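Local atomic coordinates of TetR-like transcriptional regulator (Rhodococcus, PDB entry 3F1B), a protein that probably binds DNA as a transcriptional regulator of the TetR family, using a predicted helix-turn-helix to recognise cis-regulatory sequences. Residues L71-V74 and E75-P79; E96-L99 and G100-K104; S129-R132 and L133-L136; D153-L156 and I157-L161; A160-G163 and A164-V168. All blocks are in the same frame, centred on the assembly; numbering follows the deposited sequence.

All five contacts are local ones along helices. Contact 1, near the end of helix 58-77, lies at the surface, contacts 2, 3 and 4 are partly buried, and contact 5 is the buried one. Contacts 4 and 5 share A160 and L161 on helix 153-173, and both reach the second subunit, as does contact 3 on helix 126-143. Aromatic packing of F73 on F98 joins contact 1 to contact 2, which pairs F98 with V102. Contact 3 carries an arginine-glutamate pair and a sulfate on its outer side, contact 4 presents isoleucines and alanines, and contact 5 combines small residues with the buried E166, tied by a salt bridge to R130 of contact 3.

Contact 1: residues L71-V74 and E75-P79; sequences LRFV and EALAP
F73 and L77, one helical turn apart, make the apolar side of this contact. The leucine crosses the aromatic ring at an angle, with CD1 over one face of F73 and its other methyl, CD2, 4.0 Å from F73 CE2. F73 holds its ring there with CG anti to the backbone N (chi1 178°), which swings the group along the helix toward L77 although its CB starts off away from it. Here the packing is close and covered by neighbouring helices: L77 CD1 also lies 3.5 Å from the backbone oxygen F73 O, A76 CB sits 3.3 Å from that same F73 O, and both F73 and L77 are touched by F98 of helix 87-104 and L133 of helix 126-143. The other side is looser. L71, V74 and E75 are exposed, and the E75 chain runs back toward the preceding turn, though its exact placing is doubtful. No ion pair results, for R72 NE and E75 OE1 stay 6.0 Å apart; R72 turns its NH2 instead to E69, with which it forms a salt bridge. The backbone changes character along the way. A76 N gives a regular bond to R72 O at 3.0 Å. L77 N divides itself between two weak bonds, to F73 O at 3.4 Å and V74 O at 2.9 Å, and V74 O takes another weak one from A78 N at 3.2 Å. Such sharing is typical of alpha-helical winding passing into a 3-10 segment, here 78-79, on the helix that leads from the N-terminal DNA-binding region into the C-terminal domain of a TetR-type regulator.

Contact 2: residues E96-L99 and G100-K104; sequences EGFL and GFVGK
V102 lies beside F98, the two side chains pointing the same way from successive turns of helix 87-104. From CB outward, the valine first meets backbone: V102 CB is 3.6 Å from F98 O and only slightly farther, 3.7 Å, from L99 O, so the branch point rests between two carbonyl oxygens of the turn before. The CG2 branch continues along that turn, 3.4 Å from F98 O, and ends 3.7 Å from F98 CE1, its approach to the ring an oblique one. CG1, the other branch, is anti to the backbone N (chi1 152°), which leaves CG2 beside that nitrogen and on the F98 side. Beyond the contact, the V102 side chain packs on V172 and A173 of helix 153-173 and on W109, whose ring F98 also meets edge-to-face. F101, the next aromatic along, keeps CB 3.4 Å from G97 O and has F98 O at the edge of its ring, near the ring plane; the ring then leads away to H105, with which it lies at about 15°. Beneath these groups the backbone forms an unbroken run of i to i+4 hydrogen bonds, G100 N to E96 O at 2.8 Å, F101 N to G97 O at 2.9 Å, then V102 to F98 and G103 to L99. This is i to i+4 packing on a helix of the all-helical C-terminal domain of a TetR-like regulator, its F98-V102 side turned to helix 153-173 and W109.

Contact 3: residues S129-R132 and L133-L136; sequences SRDR and LIEL. With SO4 (sulfate ion), chain B.
L133 begins the second half of this run of i to i+4 hydrogen bonds on helix 126-143, in the all-helical C-terminal domain: its N bonds to S129 O, and its CG rides 3.4 Å from that same S129 O. I134 follows, with CD1 obliquely placed 3.7 Å from R130 NH1, whose guanidinium forms a salt bridge with E166. Like D131, which pairs with R171 of the second subunit, I134 faces the dimer contact. E135 is the ionic member. Its OE2 takes a straight bond from R132 NH1, 2.7 Å long, in the guanidinium plane but from above the carboxylate plane, and the two flat groups stand 86° apart. R132 gets there by a bend at chi2, about the CB-CG bond (47°). With an alanine here the carboxylate is gone, which is likely to leave R132 NH1 without its salt-bridge mate and the guanidinium freer to turn. L136 ends the walk, its N bonded to R132 O and its CD2 laid over one guanidinium face, 3.7 Å from R132 NH2. The arginine also grips a sulfate, probably from the crystallisation liquor: NH1 and NH2 share O3 through weak bonds, and R132 NH2 makes a straighter one to sulfate O2 at 2.8 Å.

Contact 4: residues D153-L156 and I157-L161; sequences DFEL and IAIAL
F154, E155 and L156 each accept a bond from the residue four places on, A158 N to F154 O at 2.8 Å, I159 N to E155 O at 2.8 Å and A160 N to L156 O at 3.1 Å, so the first turns of helix 153-173 are regularly wound. The side chains that meet across them are chiefly E155 and I159, which cross at an angle. I159 has CG1 anti to the carbonyl carbon and beside its own backbone N (chi1 -68°), which lays the long branch back along the preceding turn: CG1 is 3.1 Å and CD1 3.2 Å from E155 O, a tight fit of methylene and methyl against a carbonyl already engaged in the helical hydrogen bonding. The same CD1 reaches E155 CG at 3.9 Å, touching the aliphatic part of the glutamate, while the chain of E155 bends at chi2 (98°) before its carboxylate. A158 CB lies 3.3 Å from E155 O, a short side chain that lets the neighbouring helix come close. That helix is 126-143, with I134 against E155, A158 and I159, T137 against A158 and L141 against I157. Replacing I159 by an alanine would probably leave E155 CG without its apolar cover and open a gap beside I134. L161 turns to helix 179-196, where it packs on L186, L189 and A190. The second subunit also packs here: its L185 touches L156, I157 and A160, and its R171 lies against I159.

Contact 5: residues A160-G163 and A164-V168; sequences ALVG and AGEAV
V162 and E166, a turn apart on helix 153-173, are joined first by backbone bonds. E166 N donates to V162 O at 2.8 Å, A164 N to A160 O and G165 N to L161 O at 2.9 Å each, and A167 N to G163 O at 3.2 Å, a run without a break through the two glycines; G163 O also receives a weak second bond from E166 N. Van der Waals contact comes next and is modest, because most residues here are small. The glutamate chain does most of it. Its CG is anti to the carbonyl carbon (chi1 -76°), and the chain, extended beyond CG, passes 3.1 Å from V162 O at CG before OE1 comes to 3.5 Å from G163 CA. V162 meets it only loosely and at an angle, CG1 standing 4.2 Å from E166 CD, and A164 CB rests 3.3 Å from A160 O. G163, G165 and the alanines leave the helix slim: A164 and V168 pack on A160 of the second subunit, and A167 packs on G163 of that subunit, while A164 also meets L186 and L189 of helix 179-196. The third kind of interaction is ionic and reaches beyond the turn, for E166 is buried and its OE2 forms a salt bridge with R130 NE on helix 126-143. A carboxylate so placed is likely to stay charged, so the chemistry implies a polar tie between helices 126-143 and 153-173 of one subunit, set among small and apolar residues that pack on the second subunit.

Contact 1: residues L71-V74 and E75-P79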
loop_
_atom_site.group_PDB
_atom_site.type_symbol
_atom_site.label_atom_id
_atom_site.label_comp_id
_atom_site.label_asym_id
_atom_site.label_seq_id
_atom_site.Cartn_x
_atom_site.Cartn_y
_atom_site.Cartn_z
ATOM N N LEU A 71 8.233 -9.309 -13.129
ATOM C CA LEU A 71 8.949 -9.204 -14.381
ATOM C C LEU A 71 8.169 -8.418 -15.416
ATOM O O LEU A 71 8.763 -7.616 -16.131
ATOM C CB LEU A 71 9.234 -10.584 -14.958
ATOM C CG LEU A 71 10.607 -11.196 -14.834
ATOM C CD1 LEU A 71 10.498 -12.763 -14.951
ATOM C CD2 LEU A 71 11.486 -10.598 -15.910
ATOM N N ARG A 72 6.859 -8.657 -15.537
ATOM C CA ARG A 72 6.110 -7.989 -16.599
ATOM C C ARG A 72 6.062 -6.538 -16.199
ATOM O O ARG A 72 6.066 -5.643 -17.046
ATOM C CB ARG A 72 4.701 -8.540 -16.788
ATOM C CG ARG A 72 4.696 -9.990 -17.062
ATOM C CD ARG A 72 3.376 -10.585 -16.625
ATOM N NE ARG A 72 3.134 -11.836 -17.332
ATOM C CZ ARG A 72 1.969 -12.483 -17.343
ATOM N NH1 ARG A 72 1.878 -13.612 -18.039
ATOM N NH2 ARG A 72 0.907 -12.018 -16.661
ATOM N N PHE A 73 6.065 -6.315 -14.893
ATOM C CA PHE A 73 5.983 -4.967 -14.423
ATOM C C PHE A 73 7.220 -4.151 -14.811
ATOM O O PHE A 73 7.080 -3.085 -15.410
ATOM C CB PHE A 73 5.667 -4.929 -12.939
ATOM C CG PHE A 73 5.625 -3.571 -12.377
ATOM C CD1 PHE A 73 4.451 -2.818 -12.447
ATOM C CD2 PHE A 73 6.753 -3.033 -11.730
ATOM C CE1 PHE A 73 4.401 -1.502 -11.894
ATOM C CE2 PHE A 73 6.716 -1.733 -11.177
ATOM C CZ PHE A 73 5.534 -0.961 -11.269
ATOM N N VAL A 74 8.413 -4.667 -14.538
ATOM C CA VAL A 74 9.591 -3.894 -14.865
ATOM C C VAL A 74 9.818 -3.803 -16.375
ATOM O O VAL A 74 10.238 -2.779 -16.861
ATOM C CB VAL A 74 10.844 -4.367 -14.102
ATOM C CG1 VAL A 74 10.481 -4.691 -12.655
ATOM C CG2 VAL A 74 11.517 -5.518 -14.795
ATOM N N GLU A 75 9.493 -4.857 -17.110
ATOM C CA GLU A 75 9.510 -4.808 -18.576
ATOM C C GLU A 75 8.660 -3.659 -19.112
ATOM O O GLU A 75 9.050 -2.959 -20.035
ATOM C CB GLU A 75 9.038 -6.131 -19.170
ATOM C CG GLU A 75 9.726 -7.315 -18.522
ATOM C CD GLU A 75 9.292 -8.667 -19.095
ATOM O OE1 GLU A 75 8.070 -8.973 -19.120
ATOM O OE2 GLU A 75 10.186 -9.443 -19.511
ATOM N N ALA A 76 7.509 -3.450 -18.509
ATOM C CA ALA A 76 6.653 -2.335 -18.876
ATOM C C ALA A 76 7.298 -0.950 -18.681
ATOM O O ALA A 76 6.936 -0.008 -19.373
ATOM C CB ALA A 76 5.303 -2.439 -18.128
ATOM N N LEU A 77 8.229 -0.832 -17.735
ATOM C CA LEU A 77 9.002 0.378 -17.520
ATOM C C LEU A 77 10.137 0.502 -18.531
ATOM O O LEU A 77 10.616 1.605 -18.798
ATOM C CB LEU A 77 9.586 0.365 -16.124
ATOM C CG LEU A 77 8.664 0.769 -14.957
ATOM C CD1 LEU A 77 7.225 0.366 -15.140
ATOM C CD2 LEU A 77 9.183 0.259 -13.643
ATOM N N ALA A 78 10.561 -0.602 -19.127
ATOM C CA ALA A 78 11.753 -0.593 -20.004
ATOM C C ALA A 78 11.921 0.627 -20.984
ATOM O O ALA A 78 13.008 1.215 -21.046
ATOM C CB ALA A 78 11.910 -1.948 -20.742
ATOM N N PRO A 79 10.855 1.020 -21.734
ATOM C CA PRO A 79 11.073 2.155 -22.656
ATOM C C PRO A 79 11.678 3.425 -21.985
ATOM O O PRO A 79 12.432 4.153 -22.651
ATOM C CB PRO A 79 9.668 2.445 -23.205
ATOM C CG PRO A 79 8.924 1.159 -23.073
ATOM C CD PRO A 79 9.462 0.509 -21.803
#

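Contact 2: residues E96-L99 and G100-K104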
loop_
_atom_site.group_PDB
_atom_site.type_symbol
_atom_site.label_atom_id
_atom_site.label_comp_id
_atom_site.label_asym_id
_atom_site.label_seq_id
_atom_site.Cartn_x
_atom_site.Cartn_y
_atom_site.Cartn_z
ATOM N N GLU A 96 3.651 6.181 -18.111
ATOM C CA GLU A 96 2.740 5.610 -19.077
ATOM C C GLU A 96 2.851 4.108 -19.202
ATOM O O GLU A 96 1.826 3.433 -19.291
ATOM C CB GLU A 96 2.838 6.345 -20.388
ATOM C CG GLU A 96 2.209 7.738 -20.153
ATOM C CD GLU A 96 2.495 8.770 -21.228
ATOM O OE1 GLU A 96 2.934 8.354 -22.330
ATOM O OE2 GLU A 96 2.267 9.994 -20.969
ATOM N N GLY A 97 4.067 3.568 -19.174
ATOM C CA GLY A 97 4.249 2.114 -19.181
ATOM C C GLY A 97 3.645 1.416 -17.951
ATOM O O GLY A 97 2.831 0.487 -18.087
ATOM N N PHE A 98 4.019 1.895 -16.758
ATOM C CA PHE A 98 3.406 1.484 -15.488
ATOM C C PHE A 98 1.894 1.520 -15.536
ATOM O O PHE A 98 1.230 0.528 -15.175
ATOM C CB PHE A 98 3.905 2.410 -14.366
ATOM C CG PHE A 98 3.136 2.331 -13.099
ATOM C CD1 PHE A 98 2.806 1.108 -12.532
ATOM C CD2 PHE A 98 2.830 3.483 -12.412
ATOM C CE1 PHE A 98 2.134 1.048 -11.358
ATOM C CE2 PHE A 98 2.166 3.437 -11.226
ATOM C CZ PHE A 98 1.820 2.234 -10.687
ATOM N N LEU A 99 1.343 2.670 -15.911
ATOM C CA LEU A 99 -0.093 2.811 -15.884
ATOM C C LEU A 99 -0.832 1.992 -16.963
ATOM O O LEU A 99 -1.945 1.489 -16.704
ATOM C CB LEU A 99 -0.496 4.266 -15.935
ATOM C CG LEU A 99 -0.246 5.041 -14.648
ATOM C CD1 LEU A 99 -0.520 6.493 -15.007
ATOM C CD2 LEU A 99 -1.122 4.544 -13.436
ATOM N N GLY A 100 -0.223 1.851 -18.145
ATOM C CA GLY A 100 -0.773 0.997 -19.231
ATOM C C GLY A 100 -0.759 -0.476 -18.829
ATOM O O GLY A 100 -1.714 -1.230 -19.109
ATOM N N PHE A 101 0.292 -0.890 -18.122
ATOM C CA PHE A 101 0.374 -2.265 -17.622
ATOM C C PHE A 101 -0.726 -2.613 -16.569
ATOM O O PHE A 101 -1.311 -3.704 -16.556
ATOM C CB PHE A 101 1.740 -2.493 -17.013
ATOM C CG PHE A 101 1.820 -3.736 -16.156
ATOM C CD1 PHE A 101 2.115 -4.972 -16.729
ATOM C CD2 PHE A 101 1.598 -3.674 -14.778
ATOM C CE1 PHE A 101 2.190 -6.110 -15.936
ATOM C CE2 PHE A 101 1.673 -4.847 -13.992
ATOM C CZ PHE A 101 1.967 -6.044 -14.590
ATOM N N VAL A 102 -0.986 -1.683 -15.677
ATOM C CA VAL A 102 -1.948 -1.883 -14.624
ATOM C C VAL A 102 -3.336 -1.999 -15.290
ATOM O O VAL A 102 -4.153 -2.841 -14.942
ATOM C CB VAL A 102 -1.850 -0.682 -13.681
ATOM C CG1 VAL A 102 -3.162 -0.420 -12.990
ATOM C CG2 VAL A 102 -0.678 -0.876 -12.706
ATOM N N GLY A 103 -3.559 -1.159 -16.280
ATOM C CA GLY A 103 -4.818 -1.088 -16.943
ATOM C C GLY A 103 -5.136 -2.385 -17.623
ATOM O O GLY A 103 -6.288 -2.810 -17.595
ATOM N N LYS A 104 -4.112 -3.027 -18.189
ATOM C CA LYS A 104 -4.269 -4.327 -18.893
ATOM C C LYS A 104 -4.112 -5.556 -18.008
ATOM O O LYS A 104 -4.585 -6.621 -18.343
ATOM C CB LYS A 104 -3.283 -4.458 -20.060
ATOM C CG LYS A 104 -3.426 -3.385 -21.117
ATOM C CD LYS A 104 -2.368 -3.514 -22.228
ATOM C CE LYS A 104 -1.035 -2.823 -21.864
ATOM N NZ LYS A 104 -0.101 -3.672 -21.033
#

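Contact 3: residues S129-R132 and L133-L136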
loop_
_atom_site.group_PDB
_atom_site.type_symbol
_atom_site.label_atom_id
_atom_site.label_comp_id
_atom_site.label_asym_id
_atom_site.label_seq_id
_atom_site.Cartn_x
_atom_site.Cartn_y
_atom_site.Cartn_z
ATOM N N SER A 129 12.095 -3.712 -4.157
ATOM C CA SER A 129 11.776 -3.213 -5.510
ATOM C C SER A 129 11.225 -1.802 -5.451
ATOM O O SER A 129 11.724 -0.916 -6.152
ATOM C CB SER A 129 10.787 -4.113 -6.250
ATOM O OG SER A 129 11.434 -5.241 -6.810
ATOM N N ARG A 130 10.206 -1.593 -4.611
ATOM C CA ARG A 130 9.615 -0.277 -4.401
ATOM C C ARG A 130 10.633 0.771 -4.040
ATOM O O ARG A 130 10.565 1.907 -4.511
ATOM C CB ARG A 130 8.673 -0.328 -3.236
ATOM C CG ARG A 130 7.747 0.848 -3.171
ATOM C CD ARG A 130 6.469 0.299 -2.622
ATOM N NE ARG A 130 5.565 1.342 -2.205
ATOM C CZ ARG A 130 5.832 2.249 -1.271
ATOM N NH1 ARG A 130 7.016 2.257 -0.667
ATOM N NH2 ARG A 130 4.898 3.139 -0.948
ATOM N N ASP A 131 11.557 0.397 -3.160
ATOM C CA ASP A 131 12.563 1.322 -2.712
ATOM C C ASP A 131 13.543 1.650 -3.797
ATOM O O ASP A 131 13.944 2.789 -3.941
ATOM C CB ASP A 131 13.286 0.739 -1.537
ATOM C CG ASP A 131 12.564 1.008 -0.270
ATOM O OD1 ASP A 131 12.091 0.044 0.377
ATOM O OD2 ASP A 131 12.435 2.219 0.045
ATOM N N ARG A 132 13.917 0.641 -4.560
ATOM C CA ARG A 132 14.757 0.843 -5.690
ATOM C C ARG A 132 14.023 1.788 -6.645
ATOM O O ARG A 132 14.626 2.743 -7.144
ATOM C CB ARG A 132 15.135 -0.506 -6.334
ATOM C CG ARG A 132 15.976 -0.384 -7.621
ATOM C CD ARG A 132 17.144 0.599 -7.457
ATOM N NE ARG A 132 17.896 0.816 -8.691
ATOM C CZ ARG A 132 19.008 1.556 -8.782
ATOM N NH1 ARG A 132 19.504 2.208 -7.721
ATOM N NH2 ARG A 132 19.627 1.672 -9.948
ATOM N N LEU A 133 12.728 1.568 -6.866
ATOM C CA LEU A 133 11.927 2.439 -7.743
ATOM C C LEU A 133 11.909 3.875 -7.221
ATOM O O LEU A 133 12.098 4.821 -8.000
ATOM C CB LEU A 133 10.485 1.950 -7.877
ATOM C CG LEU A 133 10.215 0.732 -8.725
ATOM C CD1 LEU A 133 8.751 0.301 -8.666
ATOM C CD2 LEU A 133 10.617 0.995 -10.149
ATOM N N ILE A 134 11.685 4.055 -5.919
ATOM C CA ILE A 134 11.782 5.401 -5.288
ATOM C C ILE A 134 13.151 6.105 -5.505
ATOM O O ILE A 134 13.206 7.293 -5.840
ATOM C CB ILE A 134 11.403 5.327 -3.783
ATOM C CG1 ILE A 134 9.918 5.071 -3.638
ATOM C CG2 ILE A 134 11.816 6.635 -3.029
ATOM C CD1 ILE A 134 9.529 4.469 -2.275
ATOM N N GLU A 135 14.245 5.362 -5.308
ATOM C CA GLU A 135 15.601 5.780 -5.614
ATOM C C GLU A 135 15.822 6.140 -7.083
ATOM O O GLU A 135 16.496 7.100 -7.398
ATOM C CB GLU A 135 16.545 4.632 -5.224
ATOM C CG GLU A 135 17.990 4.780 -5.713
ATOM C CD GLU A 135 18.935 3.629 -5.250
ATOM O OE1 GLU A 135 20.117 3.918 -4.962
ATOM O OE2 GLU A 135 18.521 2.442 -5.189
ATOM N N LEU A 136 15.281 5.348 -7.996
ATOM C CA LEU A 136 15.374 5.687 -9.407
ATOM C C LEU A 136 14.638 7.001 -9.700
ATOM O O LEU A 136 15.092 7.804 -10.503
ATOM C CB LEU A 136 14.792 4.567 -10.276
ATOM C CG LEU A 136 15.761 3.390 -10.491
ATOM C CD1 LEU A 136 15.054 2.050 -10.840
ATOM C CD2 LEU A 136 16.976 3.703 -11.450
HETATM S S SO4 B . 21.536 4.274 -10.232
HETATM O O1 SO4 B . 22.627 5.012 -9.602
HETATM O O2 SO4 B . 22.014 2.932 -10.582
HETATM O O3 SO4 B . 20.444 4.196 -9.271
HETATM O O4 SO4 B . 21.053 4.980 -11.421
#

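Contact 4: residues D153-L156 and I157-L161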
loop_
_atom_site.group_PDB
_atom_site.type_symbol
_atom_site.label_atom_id
_atom_site.label_comp_id
_atom_site.label_asym_id
_atom_site.label_seq_id
_atom_site.Cartn_x
_atom_site.Cartn_y
_atom_site.Cartn_z
ATOM N N ASP A 153 14.906 17.071 -0.288
ATOM C CA ASP A 153 13.629 17.328 -0.926
ATOM C C ASP A 153 13.386 16.334 -2.108
ATOM O O ASP A 153 12.229 16.061 -2.457
ATOM C CB ASP A 153 13.542 18.802 -1.386
ATOM C CG ASP A 153 14.310 19.784 -0.452
ATOM O OD1 ASP A 153 15.466 19.484 -0.065
ATOM O OD2 ASP A 153 13.782 20.887 -0.119
ATOM N N PHE A 154 14.448 15.763 -2.698
ATOM C CA PHE A 154 14.260 14.866 -3.871
ATOM C C PHE A 154 13.773 13.439 -3.609
ATOM O O PHE A 154 12.831 12.970 -4.285
ATOM C CB PHE A 154 15.447 14.893 -4.839
ATOM C CG PHE A 154 15.614 16.214 -5.517
ATOM C CD1 PHE A 154 16.710 17.020 -5.238
ATOM C CD2 PHE A 154 14.649 16.679 -6.400
ATOM C CE1 PHE A 154 16.855 18.261 -5.854
ATOM C CE2 PHE A 154 14.780 17.918 -7.012
ATOM C CZ PHE A 154 15.879 18.708 -6.740
ATOM N N GLU A 155 14.410 12.748 -2.658
ATOM C CA GLU A 155 13.914 11.449 -2.215
ATOM C C GLU A 155 12.479 11.655 -1.764
ATOM O O GLU A 155 11.617 10.813 -1.991
ATOM C CB GLU A 155 14.774 10.854 -1.084
ATOM C CG GLU A 155 14.543 9.327 -0.804
ATOM C CD GLU A 155 15.567 8.351 -1.469
ATOM O OE1 GLU A 155 16.787 8.652 -1.555
ATOM O OE2 GLU A 155 15.151 7.238 -1.877
ATOM N N LEU A 156 12.218 12.830 -1.203
ATOM C CA LEU A 156 10.924 13.151 -0.605
ATOM C C LEU A 156 9.790 13.368 -1.632
ATOM O O LEU A 156 8.671 12.837 -1.482
ATOM C CB LEU A 156 11.109 14.364 0.305
ATOM C CG LEU A 156 9.955 14.997 1.073
ATOM C CD1 LEU A 156 8.959 13.987 1.698
ATOM C CD2 LEU A 156 10.533 15.917 2.135
ATOM N N ILE A 157 10.085 14.147 -2.669
ATOM C CA ILE A 157 9.214 14.225 -3.815
ATOM C C ILE A 157 9.095 12.810 -4.414
ATOM O O ILE A 157 7.978 12.349 -4.718
ATOM C CB ILE A 157 9.743 15.232 -4.874
ATOM C CG1 ILE A 157 10.072 16.550 -4.224
ATOM C CG2 ILE A 157 8.753 15.378 -6.062
ATOM C CD1 ILE A 157 8.885 17.251 -3.577
ATOM N N ALA A 158 10.205 12.077 -4.489
ATOM C CA ALA A 158 10.108 10.737 -5.081
ATOM C C ALA A 158 9.152 9.855 -4.371
ATOM O O ALA A 158 8.403 9.123 -4.995
ATOM C CB ALA A 158 11.470 10.041 -5.184
ATOM N N ILE A 159 9.198 9.877 -3.055
ATOM C CA ILE A 159 8.383 8.971 -2.265
ATOM C C ILE A 159 6.938 9.376 -2.428
ATOM O O ILE A 159 6.077 8.518 -2.612
ATOM C CB ILE A 159 8.759 9.080 -0.765
ATOM C CG1 ILE A 159 10.184 8.532 -0.522
ATOM C CG2 ILE A 159 7.754 8.330 0.110
ATOM C CD1 ILE A 159 10.987 9.231 0.701
ATOM N N ALA A 160 6.651 10.681 -2.315
ATOM C CA ALA A 160 5.284 11.156 -2.509
ATOM C C ALA A 160 4.726 10.797 -3.910
ATOM O O ALA A 160 3.562 10.390 -4.003
ATOM C CB ALA A 160 5.237 12.621 -2.326
ATOM N N LEU A 161 5.523 10.992 -4.978
ATOM C CA LEU A 161 5.138 10.637 -6.366
ATOM C C LEU A 161 4.876 9.123 -6.536
ATOM O O LEU A 161 3.974 8.691 -7.277
ATOM C CB LEU A 161 6.271 11.030 -7.320
ATOM C CG LEU A 161 6.063 11.422 -8.820
ATOM C CD1 LEU A 161 7.114 10.865 -9.773
ATOM C CD2 LEU A 161 4.612 11.221 -9.453
#

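Contact 5: residues A160-G163 and A164-V168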
loop_
_atom_site.group_PDB
_atom_site.type_symbol
_atom_site.label_atom_id
_atom_site.label_comp_id
_atom_site.label_asym_id
_atom_site.label_seq_id
_atom_site.Cartn_x
_atom_site.Cartn_y
_atom_site.Cartn_z
ATOM N N ALA A 160 6.651 10.681 -2.315
ATOM C CA ALA A 160 5.284 11.156 -2.509
ATOM C C ALA A 160 4.726 10.797 -3.910
ATOM O O ALA A 160 3.562 10.390 -4.003
ATOM C CB ALA A 160 5.237 12.621 -2.326
ATOM N N LEU A 161 5.523 10.992 -4.978
ATOM C CA LEU A 161 5.138 10.637 -6.366
ATOM C C LEU A 161 4.876 9.123 -6.536
ATOM O O LEU A 161 3.974 8.691 -7.277
ATOM C CB LEU A 161 6.271 11.030 -7.320
ATOM C CG LEU A 161 6.063 11.422 -8.820
ATOM C CD1 LEU A 161 7.114 10.865 -9.773
ATOM C CD2 LEU A 161 4.612 11.221 -9.453
ATOM N N VAL A 162 5.655 8.285 -5.858
ATOM C CA VAL A 162 5.460 6.834 -5.994
ATOM C C VAL A 162 4.211 6.378 -5.246
ATOM O O VAL A 162 3.427 5.529 -5.743
ATOM C CB VAL A 162 6.700 6.041 -5.509
ATOM C CG1 VAL A 162 6.391 4.516 -5.363
ATOM C CG2 VAL A 162 7.861 6.262 -6.519
ATOM N N GLY A 163 4.033 6.945 -4.054
ATOM C CA GLY A 163 2.853 6.694 -3.292
ATOM C C GLY A 163 1.638 7.144 -4.056
ATOM O O GLY A 163 0.641 6.459 -4.058
ATOM N N ALA A 164 1.713 8.314 -4.684
ATOM C CA ALA A 164 0.595 8.821 -5.487
ATOM C C ALA A 164 0.298 7.904 -6.700
ATOM O O ALA A 164 -0.834 7.597 -6.962
ATOM C CB ALA A 164 0.870 10.281 -5.932
ATOM N N GLY A 165 1.347 7.448 -7.370
ATOM C CA GLY A 165 1.274 6.538 -8.492
ATOM C C GLY A 165 0.662 5.213 -8.118
ATOM O O GLY A 165 -0.106 4.620 -8.921
ATOM N N GLU A 166 0.973 4.753 -6.901
ATOM C CA GLU A 166 0.437 3.475 -6.432
ATOM C C GLU A 166 -1.027 3.606 -6.247
ATOM O O GLU A 166 -1.755 2.764 -6.743
ATOM C CB GLU A 166 1.047 3.091 -5.109
ATOM C CG GLU A 166 2.449 2.578 -5.269
ATOM C CD GLU A 166 3.116 2.339 -3.940
ATOM O OE1 GLU A 166 3.121 3.233 -3.071
ATOM O OE2 GLU A 166 3.670 1.279 -3.750
ATOM N N ALA A 167 -1.484 4.671 -5.583
ATOM C CA ALA A 167 -2.908 4.770 -5.309
ATOM C C ALA A 167 -3.686 5.044 -6.588
ATOM O O ALA A 167 -4.824 4.630 -6.724
ATOM C CB ALA A 167 -3.193 5.862 -4.277
ATOM N N VAL A 168 -3.067 5.745 -7.527
ATOM C CA VAL A 168 -3.735 6.125 -8.779
ATOM C C VAL A 168 -3.831 4.881 -9.703
ATOM O O VAL A 168 -4.889 4.603 -10.263
ATOM C CB VAL A 168 -3.021 7.347 -9.455
ATOM C CG1 VAL A 168 -3.400 7.476 -10.928
ATOM C CG2 VAL A 168 -3.400 8.662 -8.724
#